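Local coordinates for hypothetical protein (Staphylococcus aureus subsp. aureus, PDB 2ETS) that is of unknown function but belongs to the DUF1798 family of small bacterial proteins that fold as a four-helical bundle, at residues Q45-Y50 with E92-R97. Sequence-based numbering, arbitrary orientation.
Sequences QTVKPY and ECHFKR
At one end of the four-helical bundle, the His94 ring, on the loop after helix 76-92, packs against Thr46, Val47 and Tyr50 near the start of helix 43-63. The main element is an offset edge-to-face pair. The edge of His94 is turned toward the face of Tyr50, with the ring planes at 76° and the centroids 5.2 Å apart. His94 NE2 makes the closest approach, 3.3 Å from Tyr50 CD2, and Tyr50 CD2 lies near the plane of the imidazole. With CG anti to the backbone N (chi1 -176°), the Tyr50 ring extends from the helix beside the imidazole. Val47 CA lies over one face of the imidazole, offset toward the rim. Val47 CG2 touches His94 CB at 3.6 Å, and Val47 CG1 comes within 4.0 Å of His94 CD2. The opposite face carries Cys93 SG, also set toward the rim, which places the imidazole between the sulfur and the valine. The same sulfur makes an oblique sulfur-aromatic contact with Tyr50, 5.4 Å from the ring centroid. Thr46 CG2 comes obliquely to the CE1-ND1 side of the imidazole, 4.1 Å from His94 CE1.

Thr46, Val47 and Tyr50 fall on one side of their helix, so a single ring from the loop can meet all three. A type I beta turn from Glu92, the last residue of helix 76-92, to Phe95 leads out of that helix. It is closed by the hydrogen bond from Phe95 N to Glu92 O (3.2 Å). This turn carries His94 across to helix 43-63. His94 is buried, and its ND1 is hydrogen-bonded to ND1 of His41, in the connection between helices 12-37 and 43-63; the backbones of the two histidines are hydrogen-bonded as well. Tyr50 OH is hydrogen-bonded to Glu23 OE1 on helix 12-37.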
ATOM      1  N   GLN A  45     -15.583   4.382  11.998  1.00 52.73           N
ATOM      2  CA  GLN A  45     -16.072   3.045  11.704  1.00 53.45           C
ATOM      3  C   GLN A  45     -15.350   2.361  10.570  1.00 54.23           C
ATOM      4  O   GLN A  45     -15.324   1.136  10.538  1.00 55.18           O
ATOM      5  CB  GLN A  45     -17.565   3.085  11.375  1.00 56.31           C
ATOM      6  CG  GLN A  45     -18.441   3.491  12.561  1.00 62.95           C
ATOM      7  CD  GLN A  45     -18.264   2.559  13.747  1.00 68.17           C
ATOM      8  OE1 GLN A  45     -18.805   1.454  13.766  1.00 75.36           O
ATOM      9  NE2 GLN A  45     -17.488   2.997  14.737  1.00 68.86           N
ATOM     10  N   THR A  46     -14.768   3.134   9.646  1.00 54.93           N
ATOM     11  CA  THR A  46     -14.167   2.579   8.428  1.00 53.99           C
ATOM     12  C   THR A  46     -12.696   2.982   8.215  1.00 54.89           C
ATOM     13  O   THR A  46     -11.847   2.127   8.035  1.00 56.26           O
ATOM     14  CB  THR A  46     -14.948   3.006   7.160  1.00 53.87           C
ATOM     15  OG1 THR A  46     -16.355   2.744   7.316  1.00 51.11           O
ATOM     16  CG2 THR A  46     -14.399   2.271   5.906  1.00 55.09           C
ATOM     17  N   VAL A  47     -12.402   4.275   8.211  1.00 53.09           N
ATOM     18  CA  VAL A  47     -11.051   4.751   7.864  1.00 55.14           C
ATOM     19  C   VAL A  47      -9.989   4.397   8.913  1.00 54.04           C
ATOM     20  O   VAL A  47      -8.929   3.879   8.562  1.00 56.78           O
ATOM     21  CB  VAL A  47     -11.012   6.279   7.601  1.00 52.94           C
ATOM     22  CG1 VAL A  47      -9.622   6.703   7.129  1.00 58.04           C
ATOM     23  CG2 VAL A  47     -12.067   6.653   6.567  1.00 49.38           C
ATOM     24  N   LYS A  48     -10.258   4.708  10.169  1.00 51.75           N
ATOM     25  CA  LYS A  48      -9.308   4.438  11.237  1.00 54.04           C
ATOM     26  C   LYS A  48      -8.965   2.940  11.325  1.00 53.40           C
ATOM     27  O   LYS A  48      -7.789   2.572  11.241  1.00 54.58           O
ATOM     28  CB  LYS A  48      -9.834   4.964  12.591  1.00 56.38           C
ATOM     29  CG  LYS A  48      -8.766   5.081  13.679  1.00 55.60           C
ATOM     30  CD  LYS A  48      -9.359   5.580  15.005  1.00 57.71           C
ATOM     31  CE  LYS A  48      -8.343   5.463  16.194  1.00 55.27           C
ATOM     32  NZ  LYS A  48      -8.643   4.329  17.161  1.00 57.68           N
ATOM     33  N   PRO A  49      -9.982   2.070  11.450  1.00 50.85           N
ATOM     34  CA  PRO A  49      -9.658   0.650  11.501  1.00 50.86           C
ATOM     35  C   PRO A  49      -8.889   0.130  10.285  1.00 49.18           C
ATOM     36  O   PRO A  49      -7.989  -0.695  10.421  1.00 47.55           O
ATOM     37  CB  PRO A  49     -11.042  -0.026  11.581  1.00 53.93           C
ATOM     38  CG  PRO A  49     -11.981   1.022  12.033  1.00 54.33           C
ATOM     39  CD  PRO A  49     -11.439   2.303  11.478  1.00 50.14           C
ATOM     40  N   TYR A  50      -9.216   0.641   9.107  1.00 46.65           N
ATOM     41  CA  TYR A  50      -8.572   0.196   7.897  1.00 46.04           C
ATOM     42  C   TYR A  50      -7.101   0.590   7.849  1.00 49.09           C
ATOM     43  O   TYR A  50      -6.222  -0.238   7.566  1.00 51.27           O
ATOM     44  CB  TYR A  50      -9.275   0.766   6.665  1.00 45.24           C
ATOM     45  CG  TYR A  50      -8.658   0.234   5.409  1.00 42.73           C
ATOM     46  CD1 TYR A  50      -8.859  -1.103   5.024  1.00 49.95           C
ATOM     47  CD2 TYR A  50      -7.810   1.019   4.648  1.00 48.21           C
ATOM     48  CE1 TYR A  50      -8.278  -1.605   3.856  1.00 50.92           C
ATOM     49  CE2 TYR A  50      -7.193   0.523   3.508  1.00 52.50           C
ATOM     50  CZ  TYR A  50      -7.459  -0.781   3.104  1.00 48.55           C
ATOM     51  OH  TYR A  50      -6.853  -1.272   1.985  1.00 51.88           O
ATOM     52  N   GLU A  92      -6.469   7.969   1.479  1.00 47.15           N
ATOM     53  CA  GLU A  92      -7.062   8.761   0.404  1.00 49.17           C
ATOM     54  C   GLU A  92      -8.207   8.038  -0.302  1.00 49.96           C
ATOM     55  O   GLU A  92      -9.104   8.682  -0.890  1.00 50.42           O
ATOM     56  CB  GLU A  92      -5.992   9.203  -0.585  1.00 47.60           C
ATOM     57  CG  GLU A  92      -5.053  10.204   0.017  1.00 56.25           C
ATOM     58  CD  GLU A  92      -3.865  10.520  -0.881  1.00 57.47           C
ATOM     59  OE1 GLU A  92      -3.821  10.079  -2.046  1.00 62.63           O
ATOM     60  OE2 GLU A  92      -2.985  11.237  -0.393  1.00 85.73           O
ATOM     61  N   CYS A  93      -8.218   6.715  -0.194  1.00 50.29           N
ATOM     62  CA  CYS A  93      -9.161   5.922  -0.951  1.00 50.96           C
ATOM     63  C   CYS A  93     -10.571   6.001  -0.346  1.00 52.06           C
ATOM     64  O   CYS A  93     -11.549   5.478  -0.923  1.00 53.18           O
ATOM     65  CB  CYS A  93      -8.660   4.482  -1.066  1.00 52.07           C
ATOM     66  SG  CYS A  93      -8.756   3.555   0.512  1.00 49.90           S
ATOM     67  N   HIS A  94     -10.661   6.678   0.798  1.00 50.94           N
ATOM     68  CA  HIS A  94     -11.907   6.795   1.536  1.00 49.02           C
ATOM     69  C   HIS A  94     -12.536   8.172   1.375  1.00 49.09           C
ATOM     70  O   HIS A  94     -13.565   8.449   1.983  1.00 47.65           O
ATOM     71  CB  HIS A  94     -11.653   6.507   3.025  1.00 49.18           C
ATOM     72  CG  HIS A  94     -11.161   5.122   3.294  1.00 46.58           C
ATOM     73  ND1 HIS A  94     -11.958   3.992   3.139  1.00 50.60           N
ATOM     74  CD2 HIS A  94      -9.958   4.683   3.730  1.00 49.22           C
ATOM     75  CE1 HIS A  94     -11.244   2.921   3.448  1.00 54.73           C
ATOM     76  NE2 HIS A  94     -10.030   3.313   3.810  1.00 54.74           N
ATOM     77  N   PHE A  95     -11.924   9.028   0.552  1.00 49.94           N
ATOM     78  CA  PHE A  95     -12.384  10.413   0.386  1.00 51.70           C
ATOM     79  C   PHE A  95     -12.815  10.696  -1.040  1.00 50.11           C
ATOM     80  O   PHE A  95     -12.039  10.485  -1.981  1.00 50.02           O
ATOM     81  CB  PHE A  95     -11.306  11.407   0.834  1.00 53.89           C
ATOM     82  CG  PHE A  95     -11.137  11.470   2.329  1.00 56.63           C
ATOM     83  CD1 PHE A  95     -10.251  10.607   2.974  1.00 65.51           C
ATOM     84  CD2 PHE A  95     -11.882  12.352   3.093  1.00 53.25           C
ATOM     85  CE1 PHE A  95     -10.106  10.610   4.346  1.00 50.76           C
ATOM     86  CE2 PHE A  95     -11.727  12.389   4.482  1.00 52.02           C
ATOM     87  CZ  PHE A  95     -10.835  11.510   5.112  1.00 55.88           C
ATOM     88  N   LYS A  96     -14.049  11.186  -1.187  1.00 51.16           N
ATOM     89  CA  LYS A  96     -14.635  11.482  -2.502  1.00 50.60           C
ATOM     90  C   LYS A  96     -13.876  12.580  -3.186  1.00 54.13           C
ATOM     91  O   LYS A  96     -13.804  12.596  -4.411  1.00 54.22           O
ATOM     92  CB  LYS A  96     -16.115  11.867  -2.411  1.00 52.58           C
ATOM     93  CG  LYS A  96     -16.445  13.163  -1.637  1.00 51.09           C
ATOM     94  CD  LYS A  96     -17.957  13.365  -1.605  1.00 52.98           C
ATOM     95  CE  LYS A  96     -18.366  14.634  -0.883  1.00 52.21           C
ATOM     96  NZ  LYS A  96     -19.884  14.720  -0.643  1.00 41.17           N
ATOM     97  N   ARG A  97     -13.276  13.472  -2.394  1.00 53.07           N
ATOM     98  CA  ARG A  97     -12.569  14.600  -2.953  1.00 52.86           C
ATOM     99  C   ARG A  97     -11.160  14.209  -3.423  1.00 53.35           C
ATOM    100  O   ARG A  97     -10.501  14.969  -4.098  1.00 49.60           O
ATOM    101  CB  ARG A  97     -12.538  15.778  -1.962  1.00 54.06           C
TER